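Local coordinates for protein (tenascin) (Gallus gallus, PDB 1QR4), which is an extracellular matrix protein that probably serves in adhesion, its two fibronectin type III domains here encompassing heparin- and contactin-binding regions, at residues P18-L23 with G91-S97; R38-V42 with F60-L65; V122-S128 with V162-K168. All coordinates share one frame; numbering follows the deposited sequence.

Interaction 1 (P18-L23 with G91-S97); sequences PTETTL and GSTVVGS
E20 reaches along the 94-97 backbone and ends at S97. Its CB leaves the backbone heading away from 91-97. The chain then returns: CG stands beside its own backbone N (chi1 -86°), and the rest runs extended (chi2 172°). CG passes V95 O, and CD lies 3.6 Å from G96 CA. OE2 does the polar work. S97 N gives it a weak, bent bond of 2.9 Å, and S97 OG lies 2.6 Å from it. That hydroxyl also has E174 O as a partner. A water donates to both OE2 and V95 O and bridges side chain to backbone. S97 N and this water would probably stabilise the charged carboxylate.

Behind this end the backbones are joined directly. V94 N bonds to T19 O at 3.0 Å, nearly straight at N-H but with the donor above the carbonyl plane. V94 CG1 packs against the T19-E20 peptide and lies 3.9 Å from E20 CG. T93 places its CB 3.5 Å from T19 O, while T93 OG1 turns to D66 O and T69 N. L23 closes the far end, with CD1 3.9 Å from G91 O. Within 18-23 the turn is held by T19 N bonding to T22 O.

The contact sets the turn before strand 22-28 against the chain leaving strand 87-92, where the first fibronectin type III domain passes into the linker. G91 pairs with Y71 of strand 70-78, and T21 and L23 pair with L65 and L62. V95 and S97 lean on S173 of strand 171-181 in the second domain, and G96 O accepts from S166 OG.

Interaction 2 (R38-V42 with F60-L65); sequences RLTYV and FILRGL
Y41 and L62 meet between two sheets, with L65 beside them. From Y41 CB, which points toward 60-65, the ring starts with CG between the backbone N and the carbonyl carbon (chi1 59°). Y41 CD1 lies 4.0 Å from L62 CD1 and 4.1 Å from L62 CD2. Y41 CE1 comes nearer, 3.6 Å from L62 CD1. L62 CD2 sits over one face of the ring, offset toward its rim. Y41 CE2 touches L65 CD2, 3.7 Å away. CZ lies near both leucines. The Y41 hydroxyl ends 4.2 Å from R63 O.

Strands 36-42 and 59-63 belong to different sheets, and they face each other across the fibronectin type III beta sandwich. Their short axes are 10.7 Å apart and cross at -34°, so side chains alone bridge the gap. An alanine in place of Y41 would probably leave L62 and L65 without the ring they pack on and open a gap near this end of the sandwich.

Two residues back, L39 points the same way. Its CG is anti to the backbone N (chi1 173°), and L39 CD2 rests 3.8 Å from F60 CE1 and 4.2 Å from L62 CD1. L25, I53 and I73 also pack around L39. R38 of the putative heparin-binding site, on the same strand, is salt-bridged to E50.

Interaction 3 (V122-S128 with V162-K168); sequences VDSYRVS and VNIISVK
S124, R126 and S128 form antiparallel hydrogen-bonded pairs with V167, I165 and N163, and these backbone bonds carry most of the contact. R126 N bonds to I165 O at 2.7 Å. The return bond, I165 N to R126 O, is more bent. Between these pairs, Y125 and V127 are non-hydrogen-bonded pairs with S166 and I164, with CA-H...O contacts from Y125 CA to I165 O and from V127 CA to N163 O. At the start, V167 O accepts from both D123 N (2.9 Å) and S124 N (3.0 Å). This is a classic beta bulge.

The two strands are central neighbours in the four-stranded sheet of the second fibronectin type III domain. Apolar packing lies on the face of Y125, V127 and I164, which looks toward strands 101-104 and 111-115. V127 and I164 lie side by side, with V127 CG1 4.1 Å from I164 CG1. V122 CG2 covers one face of the Y125 ring, and W115 meets that ring too.

The other face is mixed: S124, R126, S128 and N163 with I165 and V167. V167 CG2 sits over one face of the R126 guanidinium, 4.0 Å from R126 NH2, though R126 is poorly ordered. A water links S128 OG and N163 OD1. At the bulge, D123 OD1 and K168 NZ are 4.3 Å apart, too far for a salt bridge, while D123 OD2 accepts from G169 N.

In the fold
From the N terminus, 18-23 comes first, and interaction 1 closes on it only at 91-97, after most of the first domain. Interaction 2 is nested inside that loop: it opens at 38-42 and closes at 60-65. The two touch, because strand 22-28 pairs with strand 59-63 in one sheet. Interaction 2 ties that sheet to the four-stranded one, and interaction 1 ties the turn before strand 22-28 to the exit strand and linker. Interaction 3 follows in series, wholly within the second domain. It touches interaction 1 at the linker but stays about 15 Å, nearest atoms, from interaction 2.

Interaction 1 (P18-L23 with G91-S97)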
ATOM      1  N   PRO A  18       3.148  -1.433   6.434  1.00 51.05           N
ATOM      2  CA  PRO A  18       1.983  -1.026   5.638  1.00 49.66           C
ATOM      3  C   PRO A  18       2.023  -1.541   4.191  1.00 58.57           C
ATOM      4  O   PRO A  18       3.034  -1.432   3.491  1.00 51.40           O
ATOM      5  CB  PRO A  18       2.063   0.504   5.669  1.00 48.17           C
ATOM      6  CG  PRO A  18       2.683   0.789   6.995  1.00 58.86           C
ATOM      7  CD  PRO A  18       3.783  -0.259   7.069  1.00 63.26           C
ATOM      8  N   THR A  19       0.906  -2.114   3.773  1.00 63.54           N
ATOM      9  CA  THR A  19       0.725  -2.644   2.428  1.00 52.66           C
ATOM     10  C   THR A  19      -0.480  -1.897   1.845  1.00 41.78           C
ATOM     11  O   THR A  19      -0.965  -0.944   2.451  1.00 56.47           O
ATOM     12  CB  THR A  19       0.513  -4.182   2.505  1.00 47.56           C
ATOM     13  OG1 THR A  19       1.794  -4.816   2.620  1.00 58.11           O
ATOM     14  CG2 THR A  19      -0.237  -4.752   1.303  1.00 52.30           C
ATOM     15  N   GLU A  20      -0.878  -2.234   0.625  1.00 47.38           N
ATOM     16  CA  GLU A  20      -2.025  -1.601  -0.021  1.00 39.07           C
ATOM     17  C   GLU A  20      -3.318  -2.172   0.519  1.00 29.58           C
ATOM     18  O   GLU A  20      -4.361  -1.509   0.527  1.00 37.51           O
ATOM     19  CB  GLU A  20      -2.008  -1.885  -1.527  1.00 54.45           C
ATOM     20  CG  GLU A  20      -1.187  -0.928  -2.359  1.00 74.27           C
ATOM     21  CD  GLU A  20      -1.060  -1.374  -3.801  1.00 72.84           C
ATOM     22  OE1 GLU A  20      -2.053  -1.894  -4.360  1.00 70.18           O
ATOM     23  OE2 GLU A  20       0.037  -1.203  -4.370  1.00 65.76           O
ATOM     24  N   THR A  21      -3.235  -3.405   0.988  1.00 24.91           N
ATOM     25  CA  THR A  21      -4.407  -4.095   1.444  1.00 36.43           C
ATOM     26  C   THR A  21      -4.235  -4.697   2.845  1.00 35.82           C
ATOM     27  O   THR A  21      -5.184  -5.248   3.412  1.00 43.26           O
ATOM     28  CB  THR A  21      -4.766  -5.159   0.357  1.00 45.85           C
ATOM     29  OG1 THR A  21      -5.993  -5.820   0.669  1.00 61.49           O
ATOM     30  CG2 THR A  21      -3.642  -6.181   0.209  1.00 46.06           C
ATOM     31  N   THR A  22      -3.042  -4.572   3.425  1.00 33.96           N
ATOM     32  CA  THR A  22      -2.822  -5.122   4.758  1.00 27.55           C
ATOM     33  C   THR A  22      -2.092  -4.218   5.720  1.00 22.78           C
ATOM     34  O   THR A  22      -1.419  -3.276   5.330  1.00 26.84           O
ATOM     35  CB  THR A  22      -2.011  -6.433   4.752  1.00 27.04           C
ATOM     36  OG1 THR A  22      -0.628  -6.141   4.536  1.00 42.79           O
ATOM     37  CG2 THR A  22      -2.501  -7.374   3.689  1.00 44.77           C
ATOM     38  N   LEU A  23      -2.204  -4.582   6.992  1.00 23.82           N
ATOM     39  CA  LEU A  23      -1.551  -3.905   8.099  1.00 12.50           C
ATOM     40  C   LEU A  23      -1.163  -5.002   9.044  1.00 12.07           C
ATOM     41  O   LEU A  23      -1.925  -5.942   9.258  1.00 15.91           O
ATOM     42  CB  LEU A  23      -2.494  -2.947   8.800  1.00 21.22           C
ATOM     43  CG  LEU A  23      -2.726  -1.632   8.060  1.00 34.07           C
ATOM     44  CD1 LEU A  23      -3.845  -0.869   8.734  1.00 30.07           C
ATOM     45  CD2 LEU A  23      -1.449  -0.807   8.022  1.00 24.97           C
ATOM     46  N   GLY A  91      -3.951   3.539  11.734  1.00 40.62           N
ATOM     47  CA  GLY A  91      -3.017   3.057  10.745  1.00 42.34           C
ATOM     48  C   GLY A  91      -3.677   3.227   9.397  1.00 42.77           C
ATOM     49  O   GLY A  91      -4.857   2.910   9.218  1.00 39.55           O
ATOM     50  N   SER A  92      -2.939   3.804   8.463  1.00 38.03           N
ATOM     51  CA  SER A  92      -3.456   4.004   7.131  1.00 33.85           C
ATOM     52  C   SER A  92      -2.691   3.110   6.168  1.00 33.79           C
ATOM     53  O   SER A  92      -1.497   2.865   6.355  1.00 39.03           O
ATOM     54  CB  SER A  92      -3.309   5.467   6.740  1.00 39.77           C
ATOM     55  OG  SER A  92      -1.997   5.919   7.004  1.00 58.61           O
ATOM     56  N   THR A  93      -3.401   2.558   5.187  1.00 41.11           N
ATOM     57  CA  THR A  93      -2.775   1.703   4.173  1.00 34.05           C
ATOM     58  C   THR A  93      -2.003   2.599   3.207  1.00 38.34           C
ATOM     59  O   THR A  93      -2.263   3.807   3.132  1.00 64.78           O
ATOM     60  CB  THR A  93      -3.819   0.919   3.355  1.00 23.37           C
ATOM     61  OG1 THR A  93      -4.877   1.801   2.959  1.00 29.00           O
ATOM     62  CG2 THR A  93      -4.378  -0.238   4.160  1.00 21.09           C
ATOM     63  N   VAL A  94      -1.052   2.018   2.480  1.00 35.18           N
ATOM     64  CA  VAL A  94      -0.271   2.789   1.525  1.00 40.31           C
ATOM     65  C   VAL A  94      -1.072   2.996   0.240  1.00 21.94           C
ATOM     66  O   VAL A  94      -1.941   2.197  -0.075  1.00 39.55           O
ATOM     67  CB  VAL A  94       1.042   2.080   1.200  1.00 29.27           C
ATOM     68  CG1 VAL A  94       0.768   0.749   0.547  1.00 62.73           C
ATOM     69  CG2 VAL A  94       1.890   2.949   0.295  1.00 70.08           C
ATOM     70  N   VAL A  95      -0.802   4.076  -0.486  1.00 35.45           N
ATOM     71  CA  VAL A  95      -1.501   4.351  -1.746  1.00 34.49           C
ATOM     72  C   VAL A  95      -1.322   3.183  -2.731  1.00 43.92           C
ATOM     73  O   VAL A  95      -0.316   2.469  -2.683  1.00 45.51           O
ATOM     74  CB  VAL A  95      -1.010   5.684  -2.383  1.00 39.67           C
ATOM     75  CG1 VAL A  95       0.490   5.652  -2.608  1.00 44.48           C
ATOM     76  CG2 VAL A  95      -1.745   5.964  -3.683  1.00 34.12           C
ATOM     77  N   GLY A  96      -2.316   2.979  -3.596  1.00 41.40           N
ATOM     78  CA  GLY A  96      -2.258   1.893  -4.568  1.00 42.79           C
ATOM     79  C   GLY A  96      -1.336   2.019  -5.781  1.00 47.32           C
ATOM     80  O   GLY A  96      -1.133   3.117  -6.318  1.00 41.44           O
ATOM     81  N   SER A  97      -0.778   0.878  -6.201  1.00 41.28           N
ATOM     82  CA  SER A  97       0.109   0.787  -7.374  1.00 49.82           C
ATOM     83  C   SER A  97      -0.731   0.749  -8.653  1.00 39.71           C
ATOM     84  O   SER A  97      -1.868   0.261  -8.619  1.00 41.93           O
ATOM     85  CB  SER A  97       0.882  -0.543  -7.369  1.00 30.97           C
ATOM     86  OG  SER A  97       1.762  -0.683  -6.277  1.00 59.13           O
TER
HETATM   87  O   HOH W   1       1.899   0.246  -2.424  1.00 57.03           O

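Interaction 2 (R38-V42 with F60-L65)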
ATOM      1  N   ARG A  38     -10.746  -9.254  20.774  1.00 26.41           N
ATOM      2  CA  ARG A  38     -11.695  -8.826  19.772  1.00 23.65           C
ATOM      3  C   ARG A  38     -11.050  -7.614  19.139  1.00 35.53           C
ATOM      4  O   ARG A  38     -10.634  -6.689  19.827  1.00 40.40           O
ATOM      5  CB  ARG A  38     -13.032  -8.457  20.388  1.00 26.76           C
ATOM      6  CG  ARG A  38     -14.044  -7.989  19.370  1.00 40.83           C
ATOM      7  CD  ARG A  38     -15.254  -7.425  20.057  1.00 68.02           C
ATOM      8  NE  ARG A  38     -15.746  -6.238  19.370  1.00 90.23           N
ATOM      9  CZ  ARG A  38     -17.019  -5.849  19.354  1.00 99.92           C
ATOM     10  NH1 ARG A  38     -17.949  -6.556  19.991  1.00 96.49           N
ATOM     11  NH2 ARG A  38     -17.363  -4.757  18.680  1.00 99.84           N
ATOM     12  N   LEU A  39     -10.890  -7.663  17.826  1.00 38.88           N
ATOM     13  CA  LEU A  39     -10.268  -6.580  17.085  1.00 32.16           C
ATOM     14  C   LEU A  39     -11.327  -5.942  16.239  1.00 31.88           C
ATOM     15  O   LEU A  39     -12.024  -6.632  15.502  1.00 41.99           O
ATOM     16  CB  LEU A  39      -9.177  -7.137  16.175  1.00 27.89           C
ATOM     17  CG  LEU A  39      -8.490  -6.209  15.186  1.00 15.49           C
ATOM     18  CD1 LEU A  39      -7.654  -5.236  15.937  1.00 20.35           C
ATOM     19  CD2 LEU A  39      -7.618  -7.008  14.241  1.00 28.98           C
ATOM     20  N   THR A  40     -11.518  -4.642  16.414  1.00 35.25           N
ATOM     21  CA  THR A  40     -12.481  -3.908  15.603  1.00 37.17           C
ATOM     22  C   THR A  40     -11.685  -2.815  14.921  1.00 35.25           C
ATOM     23  O   THR A  40     -10.663  -2.364  15.433  1.00 48.10           O
ATOM     24  CB  THR A  40     -13.624  -3.279  16.437  1.00 49.16           C
ATOM     25  OG1 THR A  40     -13.070  -2.473  17.478  1.00 68.83           O
ATOM     26  CG2 THR A  40     -14.509  -4.352  17.061  1.00 52.67           C
ATOM     27  N   TYR A  41     -12.105  -2.454  13.724  1.00 38.99           N
ATOM     28  CA  TYR A  41     -11.439  -1.409  12.970  1.00 42.45           C
ATOM     29  C   TYR A  41     -12.499  -0.799  12.091  1.00 43.22           C
ATOM     30  O   TYR A  41     -13.273  -1.517  11.460  1.00 48.46           O
ATOM     31  CB  TYR A  41     -10.295  -1.974  12.115  1.00 47.27           C
ATOM     32  CG  TYR A  41     -10.692  -3.030  11.094  1.00 37.67           C
ATOM     33  CD1 TYR A  41     -10.705  -4.383  11.432  1.00 29.21           C
ATOM     34  CD2 TYR A  41     -11.001  -2.679   9.777  1.00 30.11           C
ATOM     35  CE1 TYR A  41     -11.007  -5.357  10.487  1.00 42.33           C
ATOM     36  CE2 TYR A  41     -11.306  -3.644   8.821  1.00 39.74           C
ATOM     37  CZ  TYR A  41     -11.307  -4.985   9.182  1.00 55.75           C
ATOM     38  OH  TYR A  41     -11.608  -5.955   8.246  1.00 54.74           O
ATOM     39  N   VAL A  42     -12.572   0.525  12.078  1.00 30.36           N
ATOM     40  CA  VAL A  42     -13.581   1.173  11.264  1.00 27.33           C
ATOM     41  C   VAL A  42     -12.924   2.021  10.196  1.00 25.62           C
ATOM     42  O   VAL A  42     -11.823   2.527  10.391  1.00 30.57           O
ATOM     43  CB  VAL A  42     -14.589   2.006  12.139  1.00 27.24           C
ATOM     44  CG1 VAL A  42     -14.747   1.375  13.511  1.00 33.87           C
ATOM     45  CG2 VAL A  42     -14.164   3.445  12.268  1.00 29.60           C
ATOM     46  N   PHE A  60      -0.804 -10.275  14.386  1.00 22.91           N
ATOM     47  CA  PHE A  60      -1.880 -10.664  13.482  1.00 19.61           C
ATOM     48  C   PHE A  60      -1.845  -9.731  12.295  1.00 23.63           C
ATOM     49  O   PHE A  60      -1.728  -8.518  12.474  1.00 34.18           O
ATOM     50  CB  PHE A  60      -3.225 -10.537  14.202  1.00 17.83           C
ATOM     51  CG  PHE A  60      -4.427 -10.531  13.290  1.00 19.02           C
ATOM     52  CD1 PHE A  60      -4.824  -9.365  12.641  1.00 30.14           C
ATOM     53  CD2 PHE A  60      -5.172 -11.689  13.098  1.00 20.67           C
ATOM     54  CE1 PHE A  60      -5.941  -9.353  11.814  1.00 33.01           C
ATOM     55  CE2 PHE A  60      -6.292 -11.689  12.269  1.00 30.41           C
ATOM     56  CZ  PHE A  60      -6.677 -10.520  11.626  1.00 28.93           C
ATOM     57  N   ILE A  61      -1.927 -10.295  11.087  1.00 31.81           N
ATOM     58  CA  ILE A  61      -1.926  -9.494   9.855  1.00 34.35           C
ATOM     59  C   ILE A  61      -3.353  -9.180   9.454  1.00 27.02           C
ATOM     60  O   ILE A  61      -4.150 -10.072   9.155  1.00 35.21           O
ATOM     61  CB  ILE A  61      -1.259 -10.209   8.661  1.00 34.87           C
ATOM     62  CG1 ILE A  61       0.186 -10.587   8.983  1.00 38.08           C
ATOM     63  CG2 ILE A  61      -1.266  -9.289   7.450  1.00 50.42           C
ATOM     64  CD1 ILE A  61       1.105  -9.417   9.073  1.00 32.91           C
ATOM     65  N   LEU A  62      -3.678  -7.900   9.488  1.00 27.87           N
ATOM     66  CA  LEU A  62      -5.003  -7.450   9.123  1.00 26.73           C
ATOM     67  C   LEU A  62      -5.066  -7.403   7.596  1.00 38.64           C
ATOM     68  O   LEU A  62      -4.181  -6.850   6.948  1.00 54.59           O
ATOM     69  CB  LEU A  62      -5.235  -6.077   9.732  1.00 26.40           C
ATOM     70  CG  LEU A  62      -6.651  -5.541   9.726  1.00 27.51           C
ATOM     71  CD1 LEU A  62      -7.660  -6.622  10.092  1.00 31.42           C
ATOM     72  CD2 LEU A  62      -6.679  -4.409  10.723  1.00 31.51           C
ATOM     73  N   ARG A  63      -6.102  -7.996   7.019  1.00 46.11           N
ATOM     74  CA  ARG A  63      -6.227  -8.036   5.563  1.00 39.86           C
ATOM     75  C   ARG A  63      -7.606  -7.652   5.026  1.00 42.07           C
ATOM     76  O   ARG A  63      -8.607  -7.617   5.765  1.00 44.51           O
ATOM     77  CB  ARG A  63      -5.875  -9.445   5.063  1.00 51.95           C
ATOM     78  CG  ARG A  63      -4.417  -9.863   5.260  1.00 64.89           C
ATOM     79  CD  ARG A  63      -4.243 -11.355   5.026  1.00 70.79           C
ATOM     80  NE  ARG A  63      -4.859 -12.151   6.088  1.00 95.79           N
ATOM     81  CZ  ARG A  63      -4.196 -12.966   6.904  1.00 95.82           C
ATOM     82  NH1 ARG A  63      -2.881 -13.110   6.784  1.00 91.95           N
ATOM     83  NH2 ARG A  63      -4.843 -13.617   7.865  1.00 89.80           N
ATOM     84  N   GLY A  64      -7.652  -7.389   3.722  1.00 38.69           N
ATOM     85  CA  GLY A  64      -8.907  -7.042   3.076  1.00 38.66           C
ATOM     86  C   GLY A  64      -9.265  -5.579   3.171  1.00 40.34           C
ATOM     87  O   GLY A  64     -10.424  -5.199   3.032  1.00 43.29           O
ATOM     88  N   LEU A  65      -8.245  -4.755   3.354  1.00 44.25           N
ATOM     89  CA  LEU A  65      -8.429  -3.322   3.486  1.00 44.08           C
ATOM     90  C   LEU A  65      -8.343  -2.601   2.134  1.00 43.24           C
ATOM     91  O   LEU A  65      -7.989  -3.206   1.124  1.00 51.30           O
ATOM     92  CB  LEU A  65      -7.370  -2.778   4.458  1.00 42.97           C
ATOM     93  CG  LEU A  65      -7.169  -3.557   5.763  1.00 22.00           C
ATOM     94  CD1 LEU A  65      -6.137  -2.853   6.620  1.00 20.00           C
ATOM     95  CD2 LEU A  65      -8.484  -3.700   6.500  1.00 16.52           C
TER

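Interaction 3 (V122-S128 with V162-K168)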
ATOM      1  N   VAL A 122      -5.417   9.592  -6.332  1.00 60.50           N
ATOM      2  CA  VAL A 122      -4.013   9.801  -6.674  1.00 54.55           C
ATOM      3  C   VAL A 122      -3.728  11.173  -7.273  1.00 53.01           C
ATOM      4  O   VAL A 122      -4.433  11.620  -8.181  1.00 54.21           O
ATOM      5  CB  VAL A 122      -3.514   8.691  -7.647  1.00 66.21           C
ATOM      6  CG1 VAL A 122      -4.608   8.316  -8.636  1.00 66.43           C
ATOM      7  CG2 VAL A 122      -2.272   9.147  -8.403  1.00 51.48           C
ATOM      8  N   ASP A 123      -2.665  11.813  -6.784  1.00 58.82           N
ATOM      9  CA  ASP A 123      -2.263  13.140  -7.251  1.00 61.23           C
ATOM     10  C   ASP A 123      -1.398  13.099  -8.506  1.00 71.57           C
ATOM     11  O   ASP A 123      -1.635  13.866  -9.443  1.00 86.86           O
ATOM     12  CB  ASP A 123      -1.495  13.900  -6.167  1.00 57.50           C
ATOM     13  CG  ASP A 123      -2.287  14.089  -4.897  1.00 51.47           C
ATOM     14  OD1 ASP A 123      -3.497  13.770  -4.863  1.00 44.98           O
ATOM     15  OD2 ASP A 123      -1.676  14.571  -3.920  1.00 55.83           O
ATOM     16  N   SER A 124      -0.378  12.236  -8.504  1.00 65.25           N
ATOM     17  CA  SER A 124       0.541  12.095  -9.645  1.00 51.79           C
ATOM     18  C   SER A 124       1.155  10.686  -9.784  1.00 50.88           C
ATOM     19  O   SER A 124       0.821   9.774  -9.024  1.00 58.60           O
ATOM     20  CB  SER A 124       1.663  13.146  -9.551  1.00 44.56           C
ATOM     21  OG  SER A 124       2.388  13.037  -8.335  1.00 46.66           O
ATOM     22  N   TYR A 125       2.027  10.511 -10.781  1.00 44.39           N
ATOM     23  CA  TYR A 125       2.709   9.234 -11.015  1.00 27.35           C
ATOM     24  C   TYR A 125       4.180   9.499 -11.309  1.00 30.37           C
ATOM     25  O   TYR A 125       4.500  10.429 -12.041  1.00 41.53           O
ATOM     26  CB  TYR A 125       2.131   8.514 -12.231  1.00 11.91           C
ATOM     27  CG  TYR A 125       0.684   8.119 -12.122  1.00 20.08           C
ATOM     28  CD1 TYR A 125       0.312   6.948 -11.469  1.00 30.28           C
ATOM     29  CD2 TYR A 125      -0.317   8.897 -12.701  1.00 33.29           C
ATOM     30  CE1 TYR A 125      -1.021   6.560 -11.396  1.00 21.16           C
ATOM     31  CE2 TYR A 125      -1.655   8.518 -12.630  1.00 28.49           C
ATOM     32  CZ  TYR A 125      -1.994   7.350 -11.979  1.00 34.74           C
ATOM     33  OH  TYR A 125      -3.309   6.964 -11.915  1.00 55.83           O
ATOM     34  N   ARG A 126       5.079   8.714 -10.726  1.00 39.01           N
ATOM     35  CA  ARG A 126       6.501   8.880 -11.012  1.00 44.20           C
ATOM     36  C   ARG A 126       6.987   7.731 -11.908  1.00 44.92           C
ATOM     37  O   ARG A 126       7.105   6.571 -11.478  1.00 46.68           O
ATOM     38  CB  ARG A 126       7.333   8.995  -9.733  1.00 45.96           C
ATOM     39  CG  ARG A 126       7.829  10.417  -9.481  1.00 69.24           C
ATOM     40  CD  ARG A 126       8.974  10.471  -8.468  1.00 88.68           C
ATOM     41  NE  ARG A 126       8.505  10.480  -7.082  1.00 99.97           N
ATOM     42  CZ  ARG A 126       7.953  11.535  -6.484  1.00100.00           C
ATOM     43  NH1 ARG A 126       7.795  12.676  -7.147  1.00 97.29           N
ATOM     44  NH2 ARG A 126       7.569  11.450  -5.216  1.00 99.92           N
ATOM     45  N   VAL A 127       7.184   8.065 -13.184  1.00 38.07           N
ATOM     46  CA  VAL A 127       7.637   7.125 -14.203  1.00 32.81           C
ATOM     47  C   VAL A 127       9.142   7.202 -14.370  1.00 26.26           C
ATOM     48  O   VAL A 127       9.658   8.166 -14.932  1.00 33.00           O
ATOM     49  CB  VAL A 127       7.004   7.442 -15.580  1.00 23.24           C
ATOM     50  CG1 VAL A 127       7.415   6.400 -16.593  1.00 22.39           C
ATOM     51  CG2 VAL A 127       5.492   7.506 -15.472  1.00 33.73           C
ATOM     52  N   SER A 128       9.848   6.197 -13.871  1.00 27.16           N
ATOM     53  CA  SER A 128      11.297   6.171 -14.029  1.00 29.63           C
ATOM     54  C   SER A 128      11.702   5.168 -15.129  1.00 31.75           C
ATOM     55  O   SER A 128      10.958   4.236 -15.437  1.00 31.90           O
ATOM     56  CB  SER A 128      11.978   5.824 -12.704  1.00 25.54           C
ATOM     57  OG  SER A 128      11.764   4.469 -12.346  1.00 55.86           O
ATOM     58  N   VAL A 162      11.436   0.024 -16.864  1.00 24.67           N
ATOM     59  CA  VAL A 162      10.507   1.125 -16.635  1.00 30.64           C
ATOM     60  C   VAL A 162       9.577   0.888 -15.480  1.00 30.52           C
ATOM     61  O   VAL A 162       8.688   0.053 -15.558  1.00 39.22           O
ATOM     62  CB  VAL A 162       9.630   1.412 -17.875  1.00 41.63           C
ATOM     63  CG1 VAL A 162       8.567   2.468 -17.558  1.00 24.61           C
ATOM     64  CG2 VAL A 162      10.502   1.874 -19.028  1.00 42.45           C
ATOM     65  N   ASN A 163       9.731   1.731 -14.464  1.00 37.23           N
ATOM     66  CA  ASN A 163       8.945   1.684 -13.240  1.00 27.55           C
ATOM     67  C   ASN A 163       7.970   2.846 -13.177  1.00 23.07           C
ATOM     68  O   ASN A 163       8.269   3.956 -13.617  1.00 26.17           O
ATOM     69  CB  ASN A 163       9.875   1.770 -12.039  1.00 16.42           C
ATOM     70  CG  ASN A 163      11.023   0.773 -12.112  1.00 36.24           C
ATOM     71  OD1 ASN A 163      12.175   1.149 -12.338  1.00 42.41           O
ATOM     72  ND2 ASN A 163      10.717  -0.502 -11.902  1.00 38.94           N
ATOM     73  N   ILE A 164       6.798   2.579 -12.624  1.00 31.66           N
ATOM     74  CA  ILE A 164       5.763   3.593 -12.460  1.00 35.95           C
ATOM     75  C   ILE A 164       5.261   3.509 -11.016  1.00 34.48           C
ATOM     76  O   ILE A 164       4.997   2.415 -10.501  1.00 34.98           O
ATOM     77  CB  ILE A 164       4.606   3.375 -13.438  1.00 32.64           C
ATOM     78  CG1 ILE A 164       5.139   3.437 -14.874  1.00 46.61           C
ATOM     79  CG2 ILE A 164       3.526   4.434 -13.221  1.00 17.65           C
ATOM     80  CD1 ILE A 164       4.102   3.125 -15.934  1.00 46.51           C
ATOM     81  N   ILE A 165       5.167   4.664 -10.358  1.00 34.30           N
ATOM     82  CA  ILE A 165       4.734   4.734  -8.964  1.00 26.53           C
ATOM     83  C   ILE A 165       3.641   5.765  -8.802  1.00 28.78           C
ATOM     84  O   ILE A 165       3.692   6.809  -9.446  1.00 33.36           O
ATOM     85  CB  ILE A 165       5.916   5.164  -8.077  1.00 18.35           C
ATOM     86  CG1 ILE A 165       6.891   4.011  -7.902  1.00 34.00           C
ATOM     87  CG2 ILE A 165       5.450   5.646  -6.729  1.00 41.92           C
ATOM     88  CD1 ILE A 165       8.161   4.394  -7.177  1.00 48.33           C
ATOM     89  N   SER A 166       2.647   5.465  -7.965  1.00 24.93           N
ATOM     90  CA  SER A 166       1.557   6.412  -7.683  1.00 23.92           C
ATOM     91  C   SER A 166       1.983   7.299  -6.518  1.00 28.91           C
ATOM     92  O   SER A 166       2.668   6.838  -5.591  1.00 37.45           O
ATOM     93  CB  SER A 166       0.287   5.698  -7.249  1.00 19.11           C
ATOM     94  OG  SER A 166      -0.151   4.795  -8.229  1.00 42.09           O
ATOM     95  N   VAL A 167       1.548   8.556  -6.543  1.00 32.20           N
ATOM     96  CA  VAL A 167       1.879   9.495  -5.480  1.00 38.94           C
ATOM     97  C   VAL A 167       0.650  10.286  -5.044  1.00 43.38           C
ATOM     98  O   VAL A 167      -0.123  10.772  -5.866  1.00 46.74           O
ATOM     99  CB  VAL A 167       2.983  10.488  -5.914  1.00 31.26           C
ATOM    100  CG1 VAL A 167       3.366  11.387  -4.746  1.00 57.48           C
ATOM    101  CG2 VAL A 167       4.200   9.749  -6.403  1.00 35.45           C
ATOM    102  N   LYS A 168       0.454  10.368  -3.738  1.00 38.29           N
ATOM    103  CA  LYS A 168      -0.654  11.125  -3.180  1.00 43.08           C
ATOM    104  C   LYS A 168      -0.090  11.813  -1.945  1.00 40.89           C
ATOM    105  O   LYS A 168       0.343  11.162  -0.992  1.00 36.33           O
ATOM    106  CB  LYS A 168      -1.828  10.214  -2.828  1.00 32.33           C
ATOM    107  CG  LYS A 168      -3.115  10.971  -2.529  1.00 69.24           C
ATOM    108  CD  LYS A 168      -3.537  10.836  -1.068  1.00 83.36           C
ATOM    109  CE  LYS A 168      -4.678  11.795  -0.708  1.00 78.25           C
ATOM    110  NZ  LYS A 168      -4.265  13.240  -0.702  1.00 75.88           N
TER
HETATM  111  O   HOH W   2      14.204   2.951 -13.683  1.00 88.02           O